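Local coordinates for universal stress protein (Pseudomonas aeruginosa UCBPP-PA14, PDB 7MQ5) that is of unknown function but belongs to the universal stress protein family of the HUP clan, some members of which bind ATP, at residues 206-209 with 214-217; 135-140 with 159-164; 130-135 with 268-273; 147-152 with 246-251. All coordinates share one frame; numbering follows the deposited sequence.

Interaction 1 (206-209 with 214-217)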
loop_
_atom_site.group_PDB
_atom_site.type_symbol
_atom_site.label_atom_id
_atom_site.label_comp_id
_atom_site.label_asym_id
_atom_site.label_seq_id
_atom_site.Cartn_x
_atom_site.Cartn_y
_atom_site.Cartn_z
ATOM N N THR A 206 3.129 -15.339 21.152
ATOM C CA THR A 206 3.294 -13.972 21.707
ATOM C C THR A 206 2.666 -12.959 20.744
ATOM O O THR A 206 1.947 -12.047 21.213
ATOM C CB THR A 206 4.769 -13.666 21.969
ATOM O OG1 THR A 206 5.176 -14.565 22.999
ATOM C CG2 THR A 206 5.011 -12.236 22.396
ATOM N N PHE A 207 2.935 -13.112 19.445
ATOM C CA PHE A 207 2.359 -12.206 18.422
ATOM C C PHE A 207 0.829 -12.229 18.490
ATOM O O PHE A 207 0.196 -11.164 18.460
ATOM C CB PHE A 207 2.846 -12.632 17.037
ATOM C CG PHE A 207 2.290 -11.812 15.904
ATOM C CD1 PHE A 207 2.952 -10.679 15.467
ATOM C CD2 PHE A 207 1.112 -12.180 15.275
ATOM C CE1 PHE A 207 2.448 -9.934 14.413
ATOM C CE2 PHE A 207 0.605 -11.431 14.226
ATOM C CZ PHE A 207 1.268 -10.302 13.808
ATOM N N GLN A 208 0.258 -13.417 18.654
ATOM C CA GLN A 208 -1.215 -13.577 18.682
ATOM C C GLN A 208 -1.819 -12.850 19.893
ATOM O O GLN A 208 -2.886 -12.224 19.737
ATOM C CB GLN A 208 -1.543 -15.066 18.658
ATOM C CG GLN A 208 -3.017 -15.353 18.490
ATOM C CD GLN A 208 -3.288 -16.811 18.219
ATOM O OE1 GLN A 208 -2.410 -17.662 18.340
ATOM N NE2 GLN A 208 -4.522 -17.109 17.855
ATOM N N ALA A 209 -1.180 -12.940 21.058
ATOM C CA ALA A 209 -1.692 -12.241 22.258
ATOM C C ALA A 209 -1.475 -10.730 22.120
ATOM O O ALA A 209 -2.413 -9.963 22.386
ATOM C CB ALA A 209 -1.014 -12.772 23.495
ATOM N N SER A 214 -7.404 -14.088 16.458
ATOM C CA SER A 214 -7.980 -15.440 16.637
ATOM C C SER A 214 -7.153 -16.424 15.812
ATOM O O SER A 214 -6.428 -15.990 14.895
ATOM C CB SER A 214 -9.410 -15.487 16.184
ATOM O OG SER A 214 -9.480 -15.347 14.770
ATOM N N ASP A 215 -7.309 -17.715 16.075
ATOM C CA ASP A 215 -6.619 -18.731 15.245
ATOM C C ASP A 215 -7.102 -18.611 13.789
ATOM O O ASP A 215 -6.289 -18.798 12.878
ATOM C CB ASP A 215 -6.905 -20.149 15.749
ATOM C CG ASP A 215 -6.368 -20.476 17.133
ATOM O OD1 ASP A 215 -5.498 -19.737 17.629
ATOM O OD2 ASP A 215 -6.823 -21.477 17.700
ATOM N N GLU A 216 -8.387 -18.268 13.613
ATOM C CA GLU A 216 -9.064 -18.190 12.286
ATOM C C GLU A 216 -8.567 -16.983 11.470
ATOM O O GLU A 216 -8.682 -17.029 10.229
ATOM C CB GLU A 216 -10.580 -18.157 12.494
ATOM C CG GLU A 216 -11.169 -19.466 13.019
ATOM C CD GLU A 216 -10.852 -19.872 14.456
ATOM O OE1 GLU A 216 -10.715 -18.976 15.327
ATOM O OE2 GLU A 216 -10.768 -21.098 14.712
ATOM N N GLN A 217 -8.054 -15.944 12.134
ATOM C CA GLN A 217 -7.490 -14.729 11.490
ATOM C C GLN A 217 -6.014 -14.892 11.131
ATOM O O GLN A 217 -5.570 -14.199 10.216
ATOM C CB GLN A 217 -7.557 -13.536 12.441
ATOM C CG GLN A 217 -8.940 -12.943 12.589
ATOM C CD GLN A 217 -8.872 -11.804 13.570
ATOM O OE1 GLN A 217 -8.596 -12.000 14.756
ATOM N NE2 GLN A 217 -9.102 -10.598 13.069
#
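The carboxamide of Q208 and the carboxylate of D215 meet through their edges, and neither lays a face on the other. D215 OD1 lies almost in the amide plane at the NE2 edge of Q208, yet the two planes are turned 60° apart. The pair illustrates how a helix can be tied to the turn that leaves it: Q208 is near the end of helix 193-211, and D215 sits in the connection to edge strand 218-222 of an alpha/beta fold. Q208 NE2 donates to D215 OD1 over 2.8 Å in a nearly straight bond (167°), reaching the oxygen on its anti side and slightly out of the carboxylate plane. The glutamine gets there by stretching out: CG stands anti to the backbone N (chi1 -172°) and the chain stays extended beyond it. A second bond, from the same NE2 to F213 O, helps fix the rotation of the amide, so one nitrogen grips both a main-chain and a side-chain oxygen of the loop. R205 lies alongside, weakly bonded to Q208 OE1 and in a long, weak ion pair with D215 OD1.

The turn has its own side-chain lock, reciprocal as in a capping box, although 215-217 do not form a regular helix. Q217 N donates to S214 O at 3.2 Å and weakly to S214 OG at 3.1 Å. In return, S214 N donates to Q217 OE1 at 2.9 Å, lying in the carbonyl plane on one of its lone pairs.

Interaction 2 (135-140 with 159-164)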
loop_
_atom_site.group_PDB
_atom_site.type_symbol
_atom_site.label_atom_id
_atom_site.label_comp_id
_atom_site.label_asym_id
_atom_site.label_seq_id
_atom_site.Cartn_x
_atom_site.Cartn_y
_atom_site.Cartn_z
ATOM N N GLY A 135 -15.322 -6.178 2.703
ATOM C CA GLY A 135 -14.391 -7.196 2.180
ATOM C C GLY A 135 -13.430 -7.739 3.224
ATOM O O GLY A 135 -13.690 -7.610 4.436
ATOM N N LYS A 136 -12.345 -8.340 2.753
ATOM C CA LYS A 136 -11.293 -8.905 3.633
ATOM C C LYS A 136 -9.976 -8.172 3.375
ATOM O O LYS A 136 -9.582 -8.001 2.205
ATOM C CB LYS A 136 -11.166 -10.412 3.416
ATOM C CG LYS A 136 -12.439 -11.172 3.769
ATOM C CD LYS A 136 -12.283 -12.667 3.747
ATOM C CE LYS A 136 -13.583 -13.385 4.054
ATOM N NZ LYS A 136 -13.460 -14.851 3.889
ATOM N N ILE A 137 -9.337 -7.749 4.455
ATOM C CA ILE A 137 -8.038 -7.030 4.431
ATOM C C ILE A 137 -6.974 -8.015 4.915
ATOM O O ILE A 137 -7.154 -8.590 5.995
ATOM C CB ILE A 137 -8.093 -5.788 5.340
ATOM C CG1 ILE A 137 -9.377 -4.972 5.139
ATOM C CG2 ILE A 137 -6.823 -4.951 5.185
ATOM C CD1 ILE A 137 -9.639 -4.534 3.716
ATOM N N LEU A 138 -5.905 -8.170 4.143
ATOM C CA LEU A 138 -4.837 -9.127 4.484
ATOM C C LEU A 138 -3.547 -8.378 4.812
ATOM O O LEU A 138 -3.105 -7.578 4.001
ATOM C CB LEU A 138 -4.612 -10.078 3.307
ATOM C CG LEU A 138 -3.526 -11.128 3.518
ATOM C CD1 LEU A 138 -3.857 -12.053 4.687
ATOM C CD2 LEU A 138 -3.336 -11.907 2.233
ATOM N N ALA A 139 -2.980 -8.645 5.981
ATOM C CA ALA A 139 -1.667 -8.090 6.381
ATOM C C ALA A 139 -0.615 -9.190 6.227
ATOM O O ALA A 139 -0.852 -10.301 6.721
ATOM C CB ALA A 139 -1.726 -7.595 7.805
ATOM N N ALA A 140 0.523 -8.891 5.600
ATOM C CA ALA A 140 1.611 -9.875 5.424
ATOM C C ALA A 140 2.762 -9.540 6.377
ATOM O O ALA A 140 3.310 -8.438 6.298
ATOM C CB ALA A 140 2.084 -9.891 3.990
ATOM N N SER A 159 -1.015 -1.729 11.943
ATOM C CA SER A 159 -1.786 -0.497 12.249
ATOM C C SER A 159 -2.567 -0.047 11.009
ATOM O O SER A 159 -3.733 0.345 11.116
ATOM C CB SER A 159 -0.867 0.586 12.736
ATOM O OG SER A 159 -1.609 1.731 13.103
ATOM N N HIS A 160 -1.910 -0.077 9.853
ATOM C CA HIS A 160 -2.594 0.390 8.621
ATOM C C HIS A 160 -3.690 -0.604 8.222
ATOM O O HIS A 160 -4.801 -0.169 7.887
ATOM C CB HIS A 160 -1.610 0.593 7.461
ATOM C CG HIS A 160 -0.734 1.806 7.565
ATOM N ND1 HIS A 160 0.415 1.835 8.342
ATOM C CD2 HIS A 160 -0.825 3.029 6.996
ATOM C CE1 HIS A 160 0.999 3.015 8.223
ATOM N NE2 HIS A 160 0.268 3.753 7.393
ATOM N N ALA A 161 -3.398 -1.906 8.299
ATOM C CA ALA A 161 -4.410 -2.910 7.893
ATOM C C ALA A 161 -5.645 -2.861 8.798
ATOM O O ALA A 161 -6.771 -2.939 8.292
ATOM C CB ALA A 161 -3.794 -4.282 7.889
ATOM N N TYR A 162 -5.429 -2.679 10.103
ATOM C CA TYR A 162 -6.537 -2.574 11.085
ATOM C C TYR A 162 -7.335 -1.289 10.833
ATOM O O TYR A 162 -8.568 -1.350 10.845
ATOM C CB TYR A 162 -5.956 -2.665 12.497
ATOM C CG TYR A 162 -6.923 -2.459 13.635
ATOM C CD1 TYR A 162 -8.213 -2.969 13.601
ATOM C CD2 TYR A 162 -6.496 -1.864 14.810
ATOM C CE1 TYR A 162 -9.077 -2.820 14.675
ATOM C CE2 TYR A 162 -7.341 -1.717 15.898
ATOM C CZ TYR A 162 -8.638 -2.197 15.831
ATOM O OH TYR A 162 -9.481 -2.065 16.894
ATOM N N ASP A 163 -6.667 -0.166 10.578
ATOM C CA ASP A 163 -7.440 1.079 10.320
ATOM C C ASP A 163 -8.274 0.908 9.048
ATOM O O ASP A 163 -9.415 1.388 9.000
ATOM C CB ASP A 163 -6.524 2.286 10.180
ATOM C CG ASP A 163 -5.779 2.642 11.447
ATOM O OD1 ASP A 163 -6.213 2.206 12.538
ATOM O OD2 ASP A 163 -4.766 3.346 11.330
ATOM N N ILE A 164 -7.724 0.228 8.048
ATOM C CA ILE A 164 -8.485 0.034 6.781
ATOM C C ILE A 164 -9.691 -0.871 7.067
ATOM O O ILE A 164 -10.797 -0.574 6.595
ATOM C CB ILE A 164 -7.567 -0.527 5.680
ATOM C CG1 ILE A 164 -6.594 0.549 5.199
ATOM C CG2 ILE A 164 -8.383 -1.081 4.531
ATOM C CD1 ILE A 164 -5.497 0.052 4.312
#
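I137 and A139 of strand 136-141 pack against A161 and I164 of helix 148-167 in a buried contact of apolar side chains, without a hydrogen bond across it, between the sheet and a helix laid on it. The short segments run almost exactly antiparallel (176°), with axes 8.4 Å apart at their closest. Small residues stand where the backbones come nearest, A139 and A161, whose CB atoms meet methyl to methyl at 3.9 Å.

One step nearer the start of the strand on the same face, the larger I137 sends its two branches to A161 and to I164, one helical turn further on. Its CG2, anti to the backbone N, rests against A161 and comes within 3.7 Å of A161 O, while A161 CB lies 4.1 Å away. The other branch ends in CD1, which touches I164 CG2 at 3.8 Å; the two isoleucine side chains cross at about a right angle.

Strand alternation sorts the remaining side chains: L138 points away from this helix and packs on helix 225-236, across the sheet. A161 also touches L172 and V242 on the neighbouring strands 171-178 and 240-244, so the helix spans more than one strand. The arrangement is that of the first half of a beta-alpha-beta crossover, in which strand 136-141, helix 148-167 and strand 171-178 follow one another as in Rossmann-like alpha/beta folds.

Interaction 3 (130-135 with 268-273)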
loop_
_atom_site.group_PDB
_atom_site.type_symbol
_atom_site.label_atom_id
_atom_site.label_comp_id
_atom_site.label_asym_id
_atom_site.label_seq_id
_atom_site.Cartn_x
_atom_site.Cartn_y
_atom_site.Cartn_z
ATOM N N ARG A 130 -13.351 -4.006 -7.194
ATOM C CA ARG A 130 -14.269 -4.415 -6.104
ATOM C C ARG A 130 -14.273 -3.358 -5.005
ATOM O O ARG A 130 -13.226 -2.823 -4.654
ATOM C CB ARG A 130 -13.833 -5.755 -5.519
ATOM C CG ARG A 130 -14.022 -6.937 -6.455
ATOM C CD ARG A 130 -13.480 -8.172 -5.770
ATOM N NE ARG A 130 -12.021 -8.195 -5.795
ATOM C CZ ARG A 130 -11.242 -8.673 -4.824
ATOM N NH1 ARG A 130 -11.769 -9.079 -3.684
ATOM N NH2 ARG A 130 -9.932 -8.675 -4.974
ATOM N N PRO A 131 -15.440 -3.039 -4.405
ATOM C CA PRO A 131 -15.466 -2.100 -3.288
ATOM C C PRO A 131 -14.742 -2.684 -2.064
ATOM O O PRO A 131 -14.728 -3.881 -1.871
ATOM C CB PRO A 131 -16.966 -1.922 -3.001
ATOM C CG PRO A 131 -17.600 -3.180 -3.546
ATOM C CD PRO A 131 -16.776 -3.537 -4.766
ATOM N N TRP A 132 -14.153 -1.822 -1.250
ATOM C CA TRP A 132 -13.538 -2.311 0.010
ATOM C C TRP A 132 -14.599 -2.703 1.038
ATOM O O TRP A 132 -14.329 -3.604 1.827
ATOM C CB TRP A 132 -12.681 -1.212 0.618
ATOM C CG TRP A 132 -11.363 -1.015 -0.046
ATOM C CD1 TRP A 132 -10.931 -1.515 -1.242
ATOM C CD2 TRP A 132 -10.326 -0.151 0.430
ATOM N NE1 TRP A 132 -9.664 -1.070 -1.501
ATOM C CE2 TRP A 132 -9.278 -0.210 -0.512
ATOM C CE3 TRP A 132 -10.184 0.670 1.553
ATOM C CZ2 TRP A 132 -8.091 0.503 -0.345
ATOM C CZ3 TRP A 132 -9.008 1.365 1.721
ATOM C CH2 TRP A 132 -7.985 1.288 0.778
ATOM N N THR A 133 -15.720 -1.978 1.058
ATOM C CA THR A 133 -16.729 -2.144 2.130
ATOM C C THR A 133 -17.154 -3.605 2.234
ATOM O O THR A 133 -17.554 -4.220 1.216
ATOM C CB THR A 133 -17.888 -1.165 1.938
ATOM O OG1 THR A 133 -17.335 0.148 2.024
ATOM C CG2 THR A 133 -18.985 -1.321 2.968
ATOM N N GLY A 134 -17.046 -4.135 3.448
ATOM C CA GLY A 134 -17.459 -5.517 3.726
ATOM C C GLY A 134 -16.469 -6.567 3.257
ATOM O O GLY A 134 -16.775 -7.756 3.439
ATOM N N GLY A 135 -15.322 -6.178 2.703
ATOM C CA GLY A 135 -14.391 -7.196 2.180
ATOM C C GLY A 135 -13.430 -7.739 3.224
ATOM O O GLY A 135 -13.690 -7.610 4.436
ATOM N N GLU A 268 -4.066 -9.726 -7.056
ATOM C CA GLU A 268 -5.243 -9.151 -7.750
ATOM C C GLU A 268 -5.937 -8.155 -6.815
ATOM O O GLU A 268 -6.801 -7.417 -7.288
ATOM C CB GLU A 268 -6.174 -10.269 -8.211
ATOM C CG GLU A 268 -5.519 -11.191 -9.233
ATOM C CD GLU A 268 -6.384 -12.296 -9.818
ATOM O OE1 GLU A 268 -7.279 -12.795 -9.114
ATOM O OE2 GLU A 268 -6.170 -12.634 -10.999
ATOM N N SER A 269 -5.580 -8.156 -5.535
ATOM C CA SER A 269 -6.092 -7.177 -4.553
ATOM C C SER A 269 -5.392 -5.834 -4.768
ATOM O O SER A 269 -4.331 -5.793 -5.390
ATOM C CB SER A 269 -5.810 -7.651 -3.129
ATOM O OG SER A 269 -4.401 -7.656 -2.865
ATOM N N ASP A 270 -5.993 -4.774 -4.248
ATOM C CA ASP A 270 -5.219 -3.530 -4.083
ATOM C C ASP A 270 -4.022 -3.869 -3.182
ATOM O O ASP A 270 -4.102 -4.838 -2.386
ATOM C CB ASP A 270 -6.036 -2.429 -3.411
ATOM C CG ASP A 270 -7.159 -1.836 -4.238
ATOM O OD1 ASP A 270 -7.380 -2.278 -5.385
ATOM O OD2 ASP A 270 -7.800 -0.908 -3.715
ATOM N N VAL A 271 -2.958 -3.088 -3.270
ATOM C CA VAL A 271 -1.767 -3.339 -2.425
ATOM C C VAL A 271 -1.326 -2.022 -1.788
ATOM O O VAL A 271 -1.088 -1.036 -2.513
ATOM C CB VAL A 271 -0.609 -3.992 -3.211
ATOM C CG1 VAL A 271 0.498 -4.466 -2.270
ATOM C CG2 VAL A 271 -1.077 -5.152 -4.079
ATOM N N LEU A 272 -1.232 -2.019 -0.463
ATOM C CA LEU A 272 -0.652 -0.884 0.282
ATOM C C LEU A 272 0.791 -1.259 0.600
ATOM O O LEU A 272 1.010 -2.275 1.299
ATOM C CB LEU A 272 -1.447 -0.607 1.556
ATOM C CG LEU A 272 -0.899 0.529 2.407
ATOM C CD1 LEU A 272 -0.935 1.849 1.662
ATOM C CD2 LEU A 272 -1.630 0.643 3.729
ATOM N N VAL A 273 1.729 -0.490 0.074
ATOM C CA VAL A 273 3.178 -0.777 0.212
ATOM C C VAL A 273 3.798 0.177 1.233
ATOM O O VAL A 273 3.788 1.401 1.013
ATOM C CB VAL A 273 3.859 -0.651 -1.158
ATOM C CG1 VAL A 273 5.342 -0.945 -1.045
ATOM C CG2 VAL A 273 3.196 -1.554 -2.187
HETATM O O HOH W 1 -9.560 -9.032 -7.934
#
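Hydrogen bonding carries this contact, and its central pair is W132 with D270. The indole NE1 donates to D270 OD2 over 2.9 Å at 151°; the oxygen lies near the ring plane, at the edge, but on the aspartate side it is approached from above the carboxylate plane. Ring and carboxylate are turned 63° apart. D270 has further ties: OD2 forms a salt bridge with R26, and OD1 accepts from the backbone nitrogens of K127 and T128. This buried carboxylate therefore gathers three parts of the chain, and its several donors probably favour the charged form.

Water mediates the second link. R130 NH2 makes a weak bond to a water at 3.0 Å, which donates onward to E268 O at 3.3 Å. The arginine chain is bent at chi3 (-76°), and the guanidinium reaches its stronger partners, D237, in a salt bridge, and A238 O.

Bonds within each segment shape the backbone. S269 OG donates to D270 O at 2.9 Å and also pairs with T241. G135 N closes a type II beta turn on W132 O, also at 2.9 Å, with G134 at the turn's positive-phi position. The whole joins the linker between strands 123-126 and 136-141 to strand 270-274, where the last strand of each half pairs antiparallel, an arrangement consistent with a tandem universal stress protein.

Interaction 4 (147-152 with 246-251)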
loop_
_atom_site.group_PDB
_atom_site.type_symbol
_atom_site.label_atom_id
_atom_site.label_comp_id
_atom_site.label_asym_id
_atom_site.label_seq_id
_atom_site.Cartn_x
_atom_site.Cartn_y
_atom_site.Cartn_z
ATOM N N ASP A 147 13.320 -8.596 15.537
ATOM C CA ASP A 147 14.392 -7.596 15.807
ATOM C C ASP A 147 13.735 -6.214 15.721
ATOM O O ASP A 147 12.584 -6.144 15.251
ATOM C CB ASP A 147 15.627 -7.788 14.915
ATOM C CG ASP A 147 15.476 -7.399 13.453
ATOM O OD1 ASP A 147 14.544 -6.630 13.128
ATOM O OD2 ASP A 147 16.316 -7.859 12.641
ATOM N N GLY A 148 14.416 -5.174 16.193
ATOM C CA GLY A 148 13.828 -3.820 16.236
ATOM C C GLY A 148 13.232 -3.385 14.908
ATOM O O GLY A 148 12.123 -2.797 14.901
ATOM N N GLU A 149 13.925 -3.686 13.809
ATOM C CA GLU A 149 13.478 -3.256 12.457
ATOM C C GLU A 149 12.204 -4.008 12.042
ATOM O O GLU A 149 11.273 -3.357 11.507
ATOM C CB GLU A 149 14.619 -3.449 11.462
ATOM C CG GLU A 149 15.874 -2.709 11.889
ATOM C CD GLU A 149 16.997 -2.612 10.873
ATOM O OE1 GLU A 149 16.773 -2.964 9.695
ATOM O OE2 GLU A 149 18.096 -2.174 11.266
ATOM N N HIS A 150 12.143 -5.321 12.272
ATOM C CA HIS A 150 10.918 -6.071 11.879
ATOM C C HIS A 150 9.776 -5.728 12.844
ATOM O O HIS A 150 8.637 -5.615 12.376
ATOM C CB HIS A 150 11.196 -7.571 11.742
ATOM C CG HIS A 150 11.997 -7.909 10.531
ATOM N ND1 HIS A 150 13.370 -7.810 10.505
ATOM C CD2 HIS A 150 11.622 -8.318 9.299
ATOM C CE1 HIS A 150 13.813 -8.161 9.311
ATOM N NE2 HIS A 150 12.759 -8.477 8.553
ATOM N N ARG A 151 10.062 -5.533 14.135
ATOM C CA ARG A 151 8.967 -5.182 15.083
ATOM C C ARG A 151 8.271 -3.896 14.618
ATOM O O ARG A 151 7.036 -3.867 14.588
ATOM C CB ARG A 151 9.471 -5.007 16.523
ATOM C CG ARG A 151 9.847 -6.305 17.221
ATOM C CD ARG A 151 9.956 -6.147 18.732
ATOM N NE ARG A 151 10.842 -5.060 19.144
ATOM C CZ ARG A 151 12.154 -5.165 19.364
ATOM N NH1 ARG A 151 12.783 -6.319 19.210
ATOM N NH2 ARG A 151 12.838 -4.097 19.739
ATOM N N SER A 152 9.059 -2.882 14.260
ATOM C CA SER A 152 8.530 -1.573 13.804
ATOM C C SER A 152 7.729 -1.745 12.509
ATOM O O SER A 152 6.599 -1.244 12.438
ATOM C CB SER A 152 9.653 -0.586 13.612
ATOM O OG SER A 152 9.181 0.612 13.021
ATOM N N VAL A 246 11.659 -4.883 2.054
ATOM C CA VAL A 246 12.698 -5.590 2.855
ATOM C C VAL A 246 13.282 -4.647 3.921
ATOM O O VAL A 246 13.432 -3.439 3.678
ATOM C CB VAL A 246 13.744 -6.224 1.917
ATOM C CG1 VAL A 246 14.457 -5.178 1.072
ATOM C CG2 VAL A 246 14.726 -7.123 2.646
ATOM N N ALA A 247 13.643 -5.195 5.084
ATOM C CA ALA A 247 14.103 -4.350 6.214
ATOM C C ALA A 247 15.392 -3.602 5.865
ATOM O O ALA A 247 15.556 -2.456 6.338
ATOM C CB ALA A 247 14.275 -5.192 7.451
ATOM N N ARG A 248 16.269 -4.233 5.084
ATOM C CA ARG A 248 17.548 -3.604 4.670
ATOM C C ARG A 248 17.684 -3.768 3.162
ATOM O O ARG A 248 17.330 -4.844 2.645
ATOM C CB ARG A 248 18.732 -4.210 5.420
ATOM C CG ARG A 248 18.656 -3.955 6.913
ATOM C CD ARG A 248 19.900 -4.358 7.660
ATOM N NE ARG A 248 19.794 -3.937 9.052
ATOM C CZ ARG A 248 20.740 -4.093 9.967
ATOM N NH1 ARG A 248 20.535 -3.661 11.199
ATOM N NH2 ARG A 248 21.887 -4.670 9.651
ATOM N N THR A 249 18.208 -2.744 2.499
ATOM C CA THR A 249 18.291 -2.799 1.022
ATOM C C THR A 249 19.246 -3.896 0.549
ATOM O O THR A 249 20.201 -4.258 1.277
ATOM C CB THR A 249 18.750 -1.464 0.428
ATOM O OG1 THR A 249 18.652 -1.551 -0.998
ATOM C CG2 THR A 249 20.155 -1.093 0.847
ATOM N N GLY A 250 18.940 -4.428 -0.627
ATOM C CA GLY A 250 19.859 -5.342 -1.319
ATOM C C GLY A 250 20.904 -4.545 -2.087
ATOM O O GLY A 250 20.903 -3.292 -2.003
ATOM N N LEU A 251 21.773 -5.239 -2.812
ATOM C CA LEU A 251 22.874 -4.577 -3.565
ATOM C C LEU A 251 22.338 -3.594 -4.610
ATOM O O LEU A 251 21.260 -3.805 -5.157
ATOM C CB LEU A 251 23.715 -5.636 -4.287
ATOM C CG LEU A 251 24.371 -6.709 -3.419
ATOM C CD1 LEU A 251 25.196 -7.658 -4.279
ATOM C CD2 LEU A 251 25.241 -6.089 -2.346
HETATM O O HOH W 2 15.011 -1.249 8.767
HETATM O O HOH W 3 12.817 -8.054 5.718
#
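E149 with R248, and H150 with A247, join the capped N-terminus of helix 148-167 to the loop following strand 240-244. In ATP-binding relatives the corresponding loop carries nucleotide-binding glycines, so this may be the rim of an equivalent pocket, although no nucleotide is part of this contact.

The charged pair is a side-on salt bridge. R248 NE donates to E149 OE1 at 3.2 Å (165°), and R248 NH1 to E149 OE2 at 2.9 Å (160°), each nitrogen chiefly serving one oxygen, with a further weak bond from R248 NE to E149 OE2. Both acceptors lie near the guanidinium plane, but the carboxylate is tilted 39° from it, and NH1 reaches OE2 from above the carboxylate plane. The arginine chain is extended from CG to NE and crosses the glutamate at about a right angle. E149 has two conformers, so the bridge belongs to the one described here.

Next to the ion pair, A247 CB touches H150 CE1 obliquely at 3.5 Å. At its ND1 edge the ring is held in plane by D147, the helix N-cap: its OD1 accepts from H150 N at 2.9 Å and from H150 ND1 at 3.1 Å, the latter donor lying above the carboxylate plane. The other ring nitrogen, NE2, is 2.9 Å from a water that accepts from A247 N at 3.0 Å. A second water lies between E149 OE1 and A247 O.

The contact lies at the protein surface, and the loop runs on past it toward helix 258-264, while helix 148-167 continues over the sheet.

In the fold
Along the chain, interaction 3 spans the other three, linking the segment before strand 136-141 to strand 270-274. Interactions 2 and 3 are neighbours, their centres about 9 Å apart: they share G135, and I164 packs on W132 while H160 and I164 pack on L272, making one continuous interior beside the ten-stranded sheet. Interactions 2 and 4 both use helix 148-167, one on its sheet-facing side and one at its N-terminus, with centres about 20 Å apart. Interaction 1 follows interaction 2 in sequence and lies toward the outer strand 218-222. Interactions 3 and 4, about 25 Å apart between centres, flank the chain's centre on opposite sides, so the four contacts combine a buried interior with surface ties.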